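Local coordinates for protein glucosamine-6-phosphate deaminase (Thermotoga maritima, PDB 1J5X) that belongs to the SIS-domain proteins and has two parallel beta sheets, flanked by helices, in one chain, at residues A[132-137]-A[148-153]; A[156-161]-A[336-341]. All blocks are in the same frame, centred on the assembly; numbering follows the deposited sequence.

Contact 1: A[132-137]-A[148-153]; sequences GITIEE and PLVFPV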
ATOM      1  N   GLY A 132      17.092   6.498  -1.912  1.00 18.96           N
ATOM      2  CA  GLY A 132      16.425   6.067  -3.119  1.00 20.39           C
ATOM      3  C   GLY A 132      15.835   4.683  -3.067  1.00 23.31           C
ATOM      4  O   GLY A 132      16.539   3.702  -3.257  1.00 24.34           O
ATOM      5  N   ILE A 133      14.520   4.573  -2.891  1.00 18.27           N
ATOM      6  CA  ILE A 133      13.924   3.242  -2.831  1.00 18.13           C
ATOM      7  C   ILE A 133      13.505   2.826  -4.242  1.00 19.02           C
ATOM      8  O   ILE A 133      12.617   3.455  -4.815  1.00 17.41           O
ATOM      9  CB  ILE A 133      12.683   3.264  -1.955  1.00 17.33           C
ATOM     10  CG1 ILE A 133      13.060   3.734  -0.539  1.00 24.44           C
ATOM     11  CG2 ILE A 133      11.965   1.885  -1.946  1.00 19.71           C
ATOM     12  CD1 ILE A 133      13.921   2.754   0.261  1.00 25.91           C
ATOM     13  N   THR A 134      14.071   1.724  -4.761  1.00 18.25           N
ATOM     14  CA  THR A 134      13.702   1.303  -6.118  1.00 18.45           C
ATOM     15  C   THR A 134      14.037  -0.192  -6.238  1.00 19.86           C
ATOM     16  O   THR A 134      14.736  -0.736  -5.376  1.00 20.06           O
ATOM     17  CB  THR A 134      14.597   2.079  -7.165  1.00 19.00           C
ATOM     18  OG1 THR A 134      14.300   1.627  -8.497  1.00 19.46           O
ATOM     19  CG2 THR A 134      15.987   1.895  -6.887  1.00 19.69           C
ATOM     20  N   ILE A 135      13.516  -0.863  -7.270  1.00 19.54           N
ATOM     21  CA  ILE A 135      13.909  -2.271  -7.423  1.00 20.69           C
ATOM     22  C   ILE A 135      14.913  -2.381  -8.577  1.00 24.94           C
ATOM     23  O   ILE A 135      15.356  -3.473  -8.902  1.00 25.07           O
ATOM     24  CB  ILE A 135      12.699  -3.254  -7.713  1.00 22.03           C
ATOM     25  CG1 ILE A 135      12.023  -2.978  -9.052  1.00 19.03           C
ATOM     26  CG2 ILE A 135      11.677  -3.120  -6.607  1.00 21.02           C
ATOM     27  CD1 ILE A 135      10.892  -3.940  -9.293  1.00 19.73           C
ATOM     28  N   GLU A 136      15.334  -1.241  -9.130  1.00 24.12           N
ATOM     29  CA  GLU A 136      16.250  -1.248 -10.297  1.00 24.73           C
ATOM     30  C   GLU A 136      17.592  -0.628  -9.980  1.00 23.28           C
ATOM     31  O   GLU A 136      17.703   0.579  -9.882  1.00 22.58           O
ATOM     32  CB  GLU A 136      15.585  -0.503 -11.459  1.00 24.78           C
ATOM     33  CG  GLU A 136      14.394  -1.205 -12.091  1.00 25.51           C
ATOM     34  CD  GLU A 136      14.760  -2.518 -12.774  1.00 27.37           C
ATOM     35  OE1 GLU A 136      15.956  -2.756 -13.021  1.00 27.24           O
ATOM     36  OE2 GLU A 136      13.832  -3.286 -13.044  1.00 30.23           O
ATOM     37  N   GLU A 137      18.632  -1.464  -9.821  1.00 21.50           N
ATOM     38  CA  GLU A 137      19.957  -0.984  -9.443  1.00 21.81           C
ATOM     39  C   GLU A 137      20.681  -0.068 -10.408  1.00 22.39           C
ATOM     40  O   GLU A 137      21.596   0.650 -10.017  1.00 22.88           O
ATOM     41  CB  GLU A 137      20.890  -2.176  -9.101  1.00 27.25           C
ATOM     42  CG  GLU A 137      21.311  -2.969 -10.381  1.00 28.77           C
ATOM     43  CD  GLU A 137      22.163  -4.204 -10.100  1.00 35.59           C
ATOM     44  OE1 GLU A 137      22.420  -4.490  -8.896  1.00 37.95           O
ATOM     45  OE2 GLU A 137      22.569  -4.885 -11.087  1.00 30.73           O
ATOM     46  N   PRO A 148      21.142   5.041  -1.972  1.00 25.17           N
ATOM     47  CA  PRO A 148      20.244   4.138  -2.679  1.00 25.52           C
ATOM     48  C   PRO A 148      19.941   2.905  -1.854  1.00 25.00           C
ATOM     49  O   PRO A 148      20.778   2.444  -1.097  1.00 25.09           O
ATOM     50  CB  PRO A 148      21.027   3.808  -3.964  1.00 26.16           C
ATOM     51  CG  PRO A 148      22.462   3.923  -3.491  1.00 26.79           C
ATOM     52  CD  PRO A 148      22.447   5.174  -2.665  1.00 24.51           C
ATOM     53  N   LEU A 149      18.736   2.383  -1.994  1.00 24.98           N
ATOM     54  CA  LEU A 149      18.327   1.190  -1.276  1.00 23.90           C
ATOM     55  C   LEU A 149      17.579   0.401  -2.320  1.00 23.94           C
ATOM     56  O   LEU A 149      16.380   0.589  -2.522  1.00 22.95           O
ATOM     57  CB  LEU A 149      17.376   1.555  -0.106  1.00 28.02           C
ATOM     58  CG  LEU A 149      16.745   0.356   0.620  1.00 31.49           C
ATOM     59  CD1 LEU A 149      17.811  -0.727   0.860  1.00 30.36           C
ATOM     60  CD2 LEU A 149      16.117   0.822   1.949  1.00 35.23           C
ATOM     61  N   VAL A 150      18.307  -0.456  -3.033  1.00 21.73           N
ATOM     62  CA  VAL A 150      17.705  -1.240  -4.063  1.00 20.92           C
ATOM     63  C   VAL A 150      17.144  -2.544  -3.481  1.00 18.66           C
ATOM     64  O   VAL A 150      17.866  -3.301  -2.824  1.00 22.24           O
ATOM     65  CB  VAL A 150      18.751  -1.558  -5.149  1.00 21.60           C
ATOM     66  CG1 VAL A 150      18.046  -2.259  -6.307  1.00 26.51           C
ATOM     67  CG2 VAL A 150      19.424  -0.251  -5.633  1.00 25.32           C
ATOM     68  N   PHE A 151      15.872  -2.815  -3.731  1.00 20.13           N
ATOM     69  CA  PHE A 151      15.226  -4.023  -3.218  1.00 21.30           C
ATOM     70  C   PHE A 151      15.376  -5.166  -4.179  1.00 23.28           C
ATOM     71  O   PHE A 151      15.112  -5.006  -5.372  1.00 25.35           O
ATOM     72  CB  PHE A 151      13.756  -3.795  -2.981  1.00 21.60           C
ATOM     73  CG  PHE A 151      13.504  -2.990  -1.752  1.00 20.35           C
ATOM     74  CD1 PHE A 151      13.876  -1.654  -1.715  1.00 20.13           C
ATOM     75  CD2 PHE A 151      13.001  -3.607  -0.625  1.00 21.33           C
ATOM     76  CE1 PHE A 151      13.784  -0.901  -0.559  1.00 24.56           C
ATOM     77  CE2 PHE A 151      12.879  -2.862   0.579  1.00 20.49           C
ATOM     78  CZ  PHE A 151      13.293  -1.498   0.589  1.00 18.58           C
ATOM     79  N   PRO A 152      15.751  -6.335  -3.663  1.00 23.29           N
ATOM     80  CA  PRO A 152      15.936  -7.516  -4.509  1.00 27.59           C
ATOM     81  C   PRO A 152      14.593  -8.149  -4.755  1.00 28.93           C
ATOM     82  O   PRO A 152      14.278  -9.235  -4.261  1.00 31.35           O
ATOM     83  CB  PRO A 152      16.912  -8.359  -3.684  1.00 27.10           C
ATOM     84  CG  PRO A 152      16.425  -8.115  -2.221  1.00 28.15           C
ATOM     85  CD  PRO A 152      16.201  -6.568  -2.270  1.00 22.96           C
ATOM     86  N   VAL A 153      13.765  -7.448  -5.515  1.00 25.34           N
ATOM     87  CA  VAL A 153      12.416  -7.925  -5.789  1.00 23.97           C
ATOM     88  C   VAL A 153      12.205  -7.870  -7.300  1.00 25.62           C
ATOM     89  O   VAL A 153      12.461  -6.816  -7.921  1.00 27.96           O
ATOM     90  CB  VAL A 153      11.379  -6.979  -5.161  1.00 25.29           C
ATOM     91  CG1 VAL A 153       9.993  -7.345  -5.547  1.00 26.01           C
ATOM     92  CG2 VAL A 153      11.523  -6.981  -3.612  1.00 22.16           C
TER
HETATM   93  O   HOH W   1      14.450  -5.903  -9.478  1.00 34.68           O
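Pro148 pairs with Gly132 in parallel register, their CA atoms 4.3 Å apart. Leu149 N then donates to Gly132 O at 2.9 Å, and Leu149 O receives a weak bond from Thr134 N. The Leu149 and Ile133 side chains lie side by side and point the same way. Leu149 CD2 and Ile133 CD1 are only 3.4 Å apart, tighter than usual for two methyl groups. Val150 is on the face that also carries Thr134. Val150 CG1, anti to the backbone N (chi1 -174°), rests 3.7 Å from Glu137 N, while CG2 lies near Glu137 CA. The two strands belong to the beta-alpha-beta unit of strand 128-134, helix 140-144 and strand 147-150, which closes one edge of the five-stranded parallel sheet of the SIS domain. Phe151 N donates to Thr134 O at 2.9 Å. The Phe151 ring brings CE1 within 3.6 Å of Ile133 CG2, which comes in obliquely, and meets Ile133 CD1 at its edge. Ile167 of helix 162-179 and Phe30 of helix 27-35 also touch this ring. Past Pro152, the centre of an inverse gamma turn, Val153 O lies 3.6 Å from Ile135 CD1, and a water bridges Val153 O and Ile135 O.

Contact 2: A[156-161]-A[336-341]; sequences EAIVMT and LEKTVV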
ATOM      1  N   GLU A 156       7.533  -7.395 -12.625  1.00 27.52           N
ATOM      2  CA  GLU A 156       7.362  -7.061 -14.051  1.00 28.93           C
ATOM      3  C   GLU A 156       6.081  -6.438 -14.512  1.00 28.75           C
ATOM      4  O   GLU A 156       6.062  -5.704 -15.515  1.00 30.89           O
ATOM      5  CB  GLU A 156       7.462  -8.352 -14.864  1.00 31.39           C
ATOM      6  CG  GLU A 156       8.711  -9.081 -14.688  1.00 30.77           C
ATOM      7  CD  GLU A 156       9.803  -8.241 -15.096  1.00 35.69           C
ATOM      8  OE1 GLU A 156       9.589  -7.423 -16.039  1.00 35.42           O
ATOM      9  OE2 GLU A 156      10.879  -8.380 -14.500  1.00 39.55           O
ATOM     10  N   ALA A 157       4.993  -6.781 -13.861  1.00 25.86           N
ATOM     11  CA  ALA A 157       3.727  -6.303 -14.312  1.00 26.47           C
ATOM     12  C   ALA A 157       3.600  -4.803 -14.193  1.00 30.01           C
ATOM     13  O   ALA A 157       4.351  -4.175 -13.409  1.00 27.56           O
ATOM     14  CB  ALA A 157       2.640  -6.995 -13.555  1.00 28.43           C
ATOM     15  N   ILE A 158       2.665  -4.248 -14.980  1.00 26.71           N
ATOM     16  CA  ILE A 158       2.362  -2.822 -14.952  1.00 30.54           C
ATOM     17  C   ILE A 158       1.888  -2.468 -13.534  1.00 30.42           C
ATOM     18  O   ILE A 158       2.362  -1.506 -12.943  1.00 28.95           O
ATOM     19  CB  ILE A 158       1.171  -2.434 -15.925  1.00 33.15           C
ATOM     20  CG1 ILE A 158       1.577  -2.680 -17.364  1.00 36.15           C
ATOM     21  CG2 ILE A 158       0.766  -0.951 -15.763  1.00 32.04           C
ATOM     22  CD1 ILE A 158       3.064  -2.405 -17.599  1.00 34.99           C
ATOM     23  N   VAL A 159       0.928  -3.225 -13.017  1.00 28.16           N
ATOM     24  CA  VAL A 159       0.410  -2.941 -11.680  1.00 27.08           C
ATOM     25  C   VAL A 159       1.309  -3.453 -10.575  1.00 25.74           C
ATOM     26  O   VAL A 159       1.796  -4.598 -10.602  1.00 23.28           O
ATOM     27  CB  VAL A 159      -1.001  -3.535 -11.534  1.00 27.86           C
ATOM     28  CG1 VAL A 159      -1.578  -3.255 -10.146  1.00 25.78           C
ATOM     29  CG2 VAL A 159      -1.886  -2.931 -12.611  1.00 27.44           C
HETATM   30  N   MSE A 160       1.577  -2.575  -9.602  1.00 23.90           N
HETATM   31  CA  MSE A 160       2.392  -2.971  -8.464  1.00 24.09           C
HETATM   32  C   MSE A 160       1.569  -3.855  -7.559  1.00 22.99           C
HETATM   33  O   MSE A 160       0.418  -3.546  -7.251  1.00 21.64           O
HETATM   34  CB  MSE A 160       2.871  -1.727  -7.693  1.00 26.62           C
HETATM   35  CG  MSE A 160       4.109  -1.162  -8.304  1.00 30.63           C
HETATM   36 SE   MSE A 160       4.628   0.561  -7.443  1.00 42.58          SE
HETATM   37  CE  MSE A 160       4.474  -0.133  -5.627  1.00 18.49           C
ATOM     38  N   THR A 161       2.178  -4.966  -7.107  1.00 24.23           N
ATOM     39  CA  THR A 161       1.480  -5.886  -6.249  1.00 21.61           C
ATOM     40  C   THR A 161       2.412  -6.195  -5.082  1.00 23.23           C
ATOM     41  O   THR A 161       2.410  -5.470  -4.058  1.00 21.52           O
ATOM     42  CB  THR A 161       1.041  -7.237  -7.028  1.00 20.08           C
ATOM     43  OG1 THR A 161       2.173  -7.833  -7.690  1.00 21.24           O
ATOM     44  CG2 THR A 161      -0.034  -6.905  -8.057  1.00 21.32           C
ATOM     45  N   LEU A 336      -1.850   2.909 -19.279  1.00 35.92           N
ATOM     46  CA  LEU A 336      -0.746   2.917 -18.318  1.00 35.31           C
ATOM     47  C   LEU A 336       0.623   2.507 -18.811  1.00 37.43           C
ATOM     48  O   LEU A 336       0.740   1.628 -19.655  1.00 36.00           O
ATOM     49  CB  LEU A 336      -1.077   2.019 -17.135  1.00 29.78           C
ATOM     50  CG  LEU A 336      -2.385   2.359 -16.400  1.00 30.31           C
ATOM     51  CD1 LEU A 336      -2.400   1.592 -15.089  1.00 28.24           C
ATOM     52  CD2 LEU A 336      -2.510   3.851 -16.158  1.00 26.13           C
ATOM     53  N   GLU A 337       1.658   3.093 -18.194  1.00 38.53           N
ATOM     54  CA  GLU A 337       3.061   2.818 -18.510  1.00 39.90           C
ATOM     55  C   GLU A 337       3.824   2.470 -17.227  1.00 39.26           C
ATOM     56  O   GLU A 337       3.547   3.051 -16.177  1.00 41.51           O
ATOM     57  CB  GLU A 337       3.708   4.060 -19.126  1.00 44.17           C
ATOM     58  CG  GLU A 337       3.005   4.619 -20.353  1.00 51.45           C
ATOM     59  CD  GLU A 337       3.606   5.955 -20.787  1.00 55.78           C
ATOM     60  OE1 GLU A 337       3.386   6.970 -20.074  1.00 59.41           O
ATOM     61  OE2 GLU A 337       4.310   5.993 -21.828  1.00 59.22           O
ATOM     62  N   LYS A 338       4.798   1.567 -17.273  1.00 36.14           N
ATOM     63  CA  LYS A 338       5.513   1.263 -16.013  1.00 35.39           C
ATOM     64  C   LYS A 338       6.240   2.511 -15.500  1.00 34.64           C
ATOM     65  O   LYS A 338       6.152   2.878 -14.313  1.00 35.39           O
ATOM     66  CB  LYS A 338       6.517   0.125 -16.214  1.00 36.15           C
ATOM     67  CG  LYS A 338       6.505  -0.956 -15.113  1.00 36.85           C
ATOM     68  CD  LYS A 338       7.849  -1.686 -14.999  1.00 34.95           C
ATOM     69  CE  LYS A 338       7.761  -2.872 -14.012  1.00 37.88           C
ATOM     70  NZ  LYS A 338       9.077  -3.543 -13.736  1.00 34.79           N
ATOM     71  N   THR A 339       6.970   3.180 -16.384  1.00 32.49           N
ATOM     72  CA  THR A 339       7.691   4.377 -15.984  1.00 29.97           C
ATOM     73  C   THR A 339       6.952   5.578 -16.549  1.00 32.53           C
ATOM     74  O   THR A 339       6.797   5.691 -17.789  1.00 28.81           O
ATOM     75  CB  THR A 339       9.146   4.380 -16.489  1.00 31.13           C
ATOM     76  OG1 THR A 339       9.845   3.286 -15.905  1.00 32.78           O
ATOM     77  CG2 THR A 339       9.883   5.644 -16.047  1.00 29.68           C
ATOM     78  N   VAL A 340       6.459   6.456 -15.661  1.00 29.02           N
ATOM     79  CA  VAL A 340       5.753   7.669 -16.089  1.00 31.64           C
ATOM     80  C   VAL A 340       6.803   8.793 -16.256  1.00 32.49           C
ATOM     81  O   VAL A 340       7.454   9.232 -15.303  1.00 27.61           O
ATOM     82  CB  VAL A 340       4.646   8.045 -15.063  1.00 30.57           C
ATOM     83  CG1 VAL A 340       3.991   9.353 -15.443  1.00 34.07           C
ATOM     84  CG2 VAL A 340       3.601   6.909 -14.994  1.00 31.50           C
ATOM     85  N   VAL A 341       6.954   9.251 -17.496  1.00 34.21           N
ATOM     86  CA  VAL A 341       7.978  10.240 -17.885  1.00 39.50           C
ATOM     87  C   VAL A 341       7.391  11.490 -18.513  1.00 41.85           C
ATOM     88  O   VAL A 341       6.684  11.385 -19.519  1.00 43.41           O
ATOM     89  CB  VAL A 341       8.940   9.621 -18.935  1.00 40.48           C
ATOM     90  CG1 VAL A 341       9.996  10.649 -19.398  1.00 44.00           C
ATOM     91  CG2 VAL A 341       9.603   8.370 -18.344  1.00 41.85           C
TER
HETATM   92  O   HOH W   2      10.544  -5.114 -15.442  1.00 33.90           O
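Lys338 NZ reaches Glu156 through one water, which accepts from the amine at 2.7 Å. The same water donates to Glu156 OE1. The direct gap from Lys338 NZ to Glu156 OE1 is 4.5 Å, beyond a salt bridge; the water links the two groups. The amine also bonds to the backbone oxygen of Glu155, just before segment 156-161. This second grip pins the end of the chain. The lysine is extended beyond CG, with NZ anti to CG (chi4 -174°), which carries the amine across to the other loop. Lys338 CE passes 3.6 Å from Glu156 O and lies close to Ala157 O as well. The two carbonyl oxygens thus lie beside the carbon next to the amine.

The other half of the contact is apolar. Ile158 and Leu336 cross obliquely. Ile158 CG2, anti to the backbone N, sits 3.8 Å from Leu336 CB and 4.1 Å from Leu336 CD1. Ile158 CD1 lies farther off, 4.3 Å from Lys338 N.

Arg109 bonds to the carbonyl oxygens of Ala157 and Ile158, and Glu19 of helix 15-25 takes the backbone N-H groups of Glu156 and Ala157. The arrangement is a surface meeting of two irregular segments. It lays the tail after helix 313-326 over the loop that leads from strand 147-150 to the N-cap of helix 162-179 in the SIS domain.

Contact 1 is partly buried and contact 2 lies at the surface, with their centres about 15 Å apart. Contact 1 joins neighbours in sequence within one sheet. Contact 2 brings together segments 175 residues apart, one of them near the end of the chain. The two follow one another along the chain, since 148-153 runs almost directly into 156-161. Arg109 serves both surroundings: its backbone bonds to Ile135 of 132-137, and its guanidinium group holds carbonyls of 156-161. The chemistry changes with place. Direct backbone bonds and close apolar packing hold the sheet edge. The loops meet through a water, a lysine chain and one small apolar patch.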